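Local structure of type III Pentaketide Synthase (3EUT) at residues 51-56 against 201-206. The protein probably acts as a type III polyketide synthase of the chalcone synthase family, transferring acyl groups to build pentaketide products. Residues are numbered along the deposited sequence; the frame is centred on the assembly and turned at random.
Sequences RSSIGN and FSDCAS. With DCR (icosanoic acid), chain E.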
loop_
_atom_site.group_PDB
_atom_site.type_symbol
_atom_site.label_atom_id
_atom_site.label_comp_id
_atom_site.label_asym_id
_atom_site.label_seq_id
_atom_site.Cartn_x
_atom_site.Cartn_y
_atom_site.Cartn_z
ATOM N N ARG A 51 12.654 -23.597 9.044
ATOM C CA ARG A 51 11.888 -22.390 8.765
ATOM C C ARG A 51 11.203 -21.819 9.994
ATOM O O ARG A 51 10.704 -22.562 10.853
ATOM C CB ARG A 51 10.856 -22.651 7.666
ATOM C CG ARG A 51 11.490 -22.709 6.303
ATOM C CD ARG A 51 10.449 -22.729 5.219
ATOM N NE ARG A 51 9.911 -24.067 5.025
ATOM C CZ ARG A 51 8.796 -24.335 4.356
ATOM N NH1 ARG A 51 8.090 -23.350 3.814
ATOM N NH2 ARG A 51 8.394 -25.598 4.217
ATOM N N SER A 52 11.160 -20.492 10.051
ATOM C CA SER A 52 10.501 -19.764 11.134
ATOM C C SER A 52 8.987 -19.745 10.962
ATOM O O SER A 52 8.468 -19.427 9.881
ATOM C CB SER A 52 11.033 -18.334 11.191
ATOM O OG SER A 52 12.316 -18.348 11.783
ATOM N N SER A 53 8.270 -20.081 12.025
ATOM C CA SER A 53 6.813 -20.049 11.965
ATOM C C SER A 53 6.229 -19.556 13.277
ATOM O O SER A 53 6.802 -19.763 14.349
ATOM C CB SER A 53 6.263 -21.449 11.646
ATOM O OG SER A 53 4.852 -21.461 11.685
ATOM N N ILE A 54 5.075 -18.914 13.177
ATOM C CA ILE A 54 4.295 -18.515 14.341
ATOM C C ILE A 54 3.724 -19.730 15.112
ATOM O O ILE A 54 3.250 -19.575 16.230
ATOM C CB ILE A 54 3.118 -17.572 13.957
ATOM C CG1 ILE A 54 2.172 -18.276 12.973
ATOM C CG2 ILE A 54 3.638 -16.221 13.406
ATOM C CD1 ILE A 54 0.922 -17.519 12.679
ATOM N N GLY A 55 3.753 -20.913 14.509
ATOM C CA GLY A 55 3.241 -22.112 15.172
ATOM C C GLY A 55 3.886 -23.404 14.723
ATOM O O GLY A 55 4.883 -23.395 13.996
ATOM N N ASN A 56 3.324 -24.523 15.181
ATOM C CA ASN A 56 3.741 -25.849 14.740
ATOM C C ASN A 56 2.583 -26.609 14.059
ATOM O O ASN A 56 1.450 -26.100 14.020
ATOM C CB ASN A 56 4.366 -26.639 15.909
ATOM C CG ASN A 56 3.391 -26.921 17.039
ATOM O OD1 ASN A 56 2.183 -27.117 16.829
ATOM N ND2 ASN A 56 3.919 -26.971 18.254
ATOM N N PHE A 201 8.689 -20.497 1.931
ATOM C CA PHE A 201 8.362 -19.293 2.698
ATOM C C PHE A 201 8.211 -19.514 4.203
ATOM O O PHE A 201 7.834 -20.599 4.649
ATOM C CB PHE A 201 7.126 -18.615 2.102
ATOM C CG PHE A 201 7.347 -18.069 0.715
ATOM C CD1 PHE A 201 7.998 -16.844 0.530
ATOM C CD2 PHE A 201 6.900 -18.766 -0.405
ATOM C CE1 PHE A 201 8.200 -16.338 -0.739
ATOM C CE2 PHE A 201 7.103 -18.263 -1.700
ATOM C CZ PHE A 201 7.757 -17.054 -1.868
ATOM N N SER A 202 8.550 -18.483 4.976
ATOM C CA SER A 202 8.494 -18.539 6.446
ATOM C C SER A 202 7.980 -17.205 6.997
ATOM O O SER A 202 7.606 -16.316 6.215
ATOM C CB SER A 202 9.880 -18.854 7.012
ATOM O OG SER A 202 10.842 -17.900 6.586
ATOM N N ASP A 203 7.977 -17.059 8.325
ATOM C CA ASP A 203 7.437 -15.871 8.996
ATOM C C ASP A 203 8.536 -15.060 9.679
ATOM O O ASP A 203 9.477 -15.628 10.235
ATOM C CB ASP A 203 6.403 -16.264 10.062
ATOM C CG ASP A 203 5.353 -17.250 9.546
ATOM O OD1 ASP A 203 5.161 -17.352 8.327
ATOM O OD2 ASP A 203 4.709 -17.923 10.363
ATOM N N CYS A 204 8.384 -13.733 9.674
ATOM C CA CYS A 204 9.382 -12.833 10.252
ATOM C C CYS A 204 8.844 -11.403 10.243
ATOM O O CYS A 204 8.025 -11.032 9.378
ATOM C CB CYS A 204 10.678 -12.865 9.428
ATOM S SG CYS A 204 12.083 -11.939 10.121
ATOM N N ALA A 205 9.318 -10.609 11.199
ATOM C CA ALA A 205 9.257 -9.158 11.090
ATOM C C ALA A 205 10.636 -8.534 11.250
ATOM O O ALA A 205 11.452 -8.988 12.067
ATOM C CB ALA A 205 8.260 -8.558 12.105
ATOM N N SER A 206 10.890 -7.489 10.460
ATOM C CA SER A 206 12.158 -6.767 10.523
ATOM C C SER A 206 11.914 -5.291 10.283
ATOM O O SER A 206 10.957 -4.902 9.599
ATOM C CB SER A 206 13.201 -7.328 9.527
ATOM O OG SER A 206 12.813 -7.137 8.162
HETATM O O1 DCR E . 4.567 -14.307 -4.359
HETATM C C1 DCR E . 4.979 -13.905 -3.238
HETATM O O2 DCR E . 5.285 -12.710 -3.010
HETATM C C2 DCR E . 5.131 -14.920 -2.124
HETATM C C3 DCR E . 4.537 -14.455 -0.792
HETATM C C4 DCR E . 4.519 -15.547 0.288
HETATM C C5 DCR E . 3.881 -16.854 -0.181
HETATM C C6 DCR E . 3.312 -17.710 0.950
HETATM C C7 DCR E . 3.155 -19.167 0.511
HETATM C C8 DCR E . 2.653 -20.106 1.606
HETATM C C9 DCR E . 3.809 -20.940 2.148
HETATM C C10 DCR E . 3.390 -21.915 3.241
HETATM C C11 DCR E . 4.603 -22.299 4.083
HETATM C C12 DCR E . 4.480 -23.711 4.636
HETATM C C13 DCR E . 4.183 -23.696 6.125
HETATM C C14 DCR E . 4.931 -24.761 6.923
HETATM C C15 DCR E . 4.614 -24.588 8.405
HETATM C C16 DCR E . 3.673 -25.643 8.985
HETATM C C17 DCR E . 2.405 -25.043 9.599
HETATM C C18 DCR E . 2.644 -24.030 10.714
HETATM C C19 DCR E . 1.333 -23.736 11.425
HETATM C C20 DCR E . 1.112 -22.258 11.644
#
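D203 N donates to S52 O (2.9 Å), the one backbone-to-backbone hydrogen bond between 51-56 and 201-206, and beside it S202 CB presses against the same S52 O in a van der Waals contact. Two further bonds each pair a side chain with a backbone atom. At one end of the contact the R51 side chain, bent at chi3 (-81°), turns its NH1 to F201 O at 2.9 Å; the carbonyl oxygen sits somewhat out of the guanidinium plane and the bond is bent, with an N-H...O angle of 142°, while NH2 of the same group serves I198 O. At the other end the D203 carboxylate accepts I54 N through the anti side of OD2 (3.0 Å), and T178 OG1 shares that oxygen, so two bonds grip it in a buried setting. Here I54 CG2 also lies 3.6 Å from D203 OD2, the two side chains crossing nearly at right angles. S202 OG is turned to S330 and H327.

In the thiolase-like fold, this junction ties the short strand 51-53, paired with 15-17, to the start of strand 204-211 of the central sheet, where both border the tunnel holding icosanoic acid. The F201 ring lies with one face over the early part of the acyl chain, C4 3.7 Å above its plane and CZ 3.4 Å from C2. Cut back to an alanine, F201 is likely to lose this flat wall and leave C2 to C5 of the fatty acid free to shift. Farther along the chain, C14 covers a face of the R51 guanidinium, and C18 approaches S53 OG, which is hydrogen-bonded to T178 OG1, at 3.5 Å.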